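Local coordinates for toxin secretion ATP-binding protein (Vibrio parahaemolyticus RIMD 2210633, PDB 3B79) that is the N-terminal peptidase C39-like domain of a membrane ABC transporter probably involved in ATP-driven toxin export, at residues N10-V15 against R46-A51. Numbering follows the deposited sequence.
Sequences NSLIYV and RAAERA
The backbones come nearest at Leu-12 and Ala-48, where the CA atoms are 7.0 Å apart. Segment 10-15 lies within helix 7-18, and segment 46-51 belongs to helix 44-51. No hydrogen bond crosses between the segments.

Leu-12 bridges the two helices by setting its branched end against Ala-47 and Ala-48. The two methyls of Leu-12 divide the work. CD2 meets the methyl of Ala-47, with Leu-12 CD2 3.6 Å from Ala-47 CB. The same methyl also lies against the backbone between the two alanines, with Leu-12 CD2 3.9 Å from Ala-48 N. CD1 covers the next residue, and Leu-12 CD1 is 4.0 Å from Ala-48 CB. The CB of Leu-12 points toward segment 46-51. CG stands anti to the backbone N (chi1 178°), which brings CD1 onto Ala-48 and CD2 onto Ala-47. The CB of Ala-47 points toward helix 7-18. The small alanine side chains let the leucine methyls come down close to the helix backbone.

Further apolar side chains border the contact. Leu-12 touches Leu-28 of helix 25-29 and Leu-53 of strand 53-59. Ala-48 packs on Leu-53 and Ala-55 of that strand, an outermost strand of the antiparallel sheet.

Arg-50 NH1 donates to Arg-46 O over 3.3 Å. The donor stands above the carbonyl plane, on the face opposite Arg-50 N, which bonds to the same oxygen. Arg-50 NE binds Asn-30 O, and Asn-23 ND2 bonds to Ala-51 O.

The contact is a small buried patch, 123 Å² in all. It is helix-to-helix packing beside the sheet of a C39-like domain, a family of the papain-like clan CA. With no polar bond across it, the direct contact rests on van der Waals packing and burial of apolar surface; Leu-28 and Leu-53 add to it.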
loop_
_atom_site.group_PDB
_atom_site.type_symbol
_atom_site.label_atom_id
_atom_site.label_comp_id
_atom_site.label_asym_id
_atom_site.label_seq_id
_atom_site.Cartn_x
_atom_site.Cartn_y
_atom_site.Cartn_z
ATOM N N ASN A 10 7.174 -0.295 -2.491
ATOM C CA ASN A 10 6.498 -0.264 -3.784
ATOM C C ASN A 10 5.104 0.353 -3.638
ATOM O O ASN A 10 4.668 1.187 -4.455
ATOM C CB ASN A 10 6.392 -1.692 -4.359
ATOM C CG ASN A 10 5.909 -1.704 -5.803
ATOM O OD1 ASN A 10 4.689 -1.933 -6.105
ATOM N ND2 ASN A 10 6.805 -1.381 -6.694
ATOM N N SER A 11 4.382 -0.082 -2.605
ATOM C CA SER A 11 3.022 0.426 -2.410
ATOM C C SER A 11 3.037 1.943 -2.139
ATOM O O SER A 11 2.211 2.692 -2.663
ATOM C CB SER A 11 2.347 -0.311 -1.234
ATOM O OG SER A 11 2.251 -1.699 -1.510
ATOM N N LEU A 12 3.991 2.401 -1.312
ATOM C CA LEU A 12 4.059 3.824 -0.985
ATOM C C LEU A 12 4.434 4.654 -2.210
ATOM O O LEU A 12 3.889 5.747 -2.403
ATOM C CB LEU A 12 5.116 4.029 0.113
ATOM C CG LEU A 12 5.325 5.476 0.533
ATOM C CD1 LEU A 12 4.043 6.096 1.105
ATOM C CD2 LEU A 12 6.496 5.576 1.544
ATOM N N ILE A 13 5.352 4.149 -3.027
ATOM C CA ILE A 13 5.755 4.870 -4.253
ATOM C C ILE A 13 4.569 4.993 -5.161
ATOM O O ILE A 13 4.340 6.083 -5.729
ATOM C CB ILE A 13 6.918 4.145 -4.943
ATOM C CG1 ILE A 13 8.218 4.434 -4.164
ATOM C CG2 ILE A 13 7.058 4.566 -6.454
ATOM C CD1 ILE A 13 8.787 5.791 -4.317
ATOM N N TYR A 14 3.792 3.926 -5.312
ATOM C CA TYR A 14 2.591 4.005 -6.167
ATOM C C TYR A 14 1.676 5.121 -5.645
ATOM O O TYR A 14 1.220 5.973 -6.426
ATOM C CB TYR A 14 1.811 2.667 -6.215
ATOM C CG TYR A 14 0.548 2.840 -7.014
ATOM C CD1 TYR A 14 0.553 2.648 -8.390
ATOM C CD2 TYR A 14 -0.620 3.300 -6.403
ATOM C CE1 TYR A 14 -0.601 2.885 -9.119
ATOM C CE2 TYR A 14 -1.761 3.565 -7.143
ATOM C CZ TYR A 14 -1.744 3.363 -8.519
ATOM O OH TYR A 14 -2.931 3.642 -9.229
ATOM N N VAL A 15 1.399 5.159 -4.332
ATOM C CA VAL A 15 0.500 6.172 -3.852
ATOM C C VAL A 15 1.075 7.573 -4.022
ATOM O O VAL A 15 0.348 8.523 -4.361
ATOM C CB VAL A 15 0.058 5.883 -2.384
ATOM C CG1 VAL A 15 -0.836 7.026 -1.891
ATOM C CG2 VAL A 15 -0.651 4.530 -2.332
ATOM N N ARG A 46 6.688 7.503 8.750
ATOM C CA ARG A 46 7.812 8.439 8.529
ATOM C C ARG A 46 8.249 8.446 7.074
ATOM O O ARG A 46 8.622 9.519 6.552
ATOM C CB ARG A 46 8.994 8.042 9.390
ATOM C CG ARG A 46 8.871 8.596 10.774
ATOM C CD ARG A 46 9.985 7.956 11.644
ATOM N NE ARG A 46 9.571 6.593 11.942
ATOM C CZ ARG A 46 10.297 5.707 12.639
ATOM N NH1 ARG A 46 11.558 6.003 12.990
ATOM N NH2 ARG A 46 9.818 4.527 12.897
ATOM N N ALA A 47 8.214 7.286 6.396
ATOM C CA ALA A 47 8.487 7.279 4.947
ATOM C C ALA A 47 7.445 8.090 4.189
ATOM O O ALA A 47 7.779 8.823 3.235
ATOM C CB ALA A 47 8.574 5.843 4.439
ATOM N N ALA A 48 6.186 7.939 4.570
ATOM C CA ALA A 48 5.136 8.731 3.924
ATOM C C ALA A 48 5.364 10.231 4.125
ATOM O O ALA A 48 5.186 11.022 3.191
ATOM C CB ALA A 48 3.778 8.307 4.452
ATOM N N GLU A 49 5.770 10.619 5.346
ATOM C CA GLU A 49 6.064 12.028 5.610
ATOM C C GLU A 49 7.113 12.535 4.633
ATOM O O GLU A 49 6.976 13.620 4.076
ATOM C CB GLU A 49 6.547 12.228 7.052
ATOM C CG GLU A 49 6.629 13.729 7.463
ATOM C CD GLU A 49 7.952 14.426 7.061
ATOM O OE1 GLU A 49 8.975 13.739 6.872
ATOM O OE2 GLU A 49 7.973 15.686 6.938
ATOM N N ARG A 50 8.138 11.729 4.393
ATOM C CA ARG A 50 9.226 12.142 3.482
ATOM C C ARG A 50 8.736 12.286 2.058
ATOM O O ARG A 50 9.369 12.966 1.244
ATOM C CB ARG A 50 10.355 11.115 3.530
ATOM C CG ARG A 50 11.163 11.219 4.814
ATOM C CD ARG A 50 11.863 9.901 5.102
ATOM N NE ARG A 50 12.883 10.022 6.156
ATOM C CZ ARG A 50 12.668 10.277 7.462
ATOM N NH1 ARG A 50 11.446 10.433 7.970
ATOM N NH2 ARG A 50 13.703 10.382 8.282
ATOM N N ALA A 51 7.633 11.610 1.735
ATOM C CA ALA A 51 7.005 11.739 0.413
ATOM C C ALA A 51 6.055 12.955 0.284
ATOM O O ALA A 51 5.666 13.299 -0.838
ATOM C CB ALA A 51 6.236 10.470 0.103
#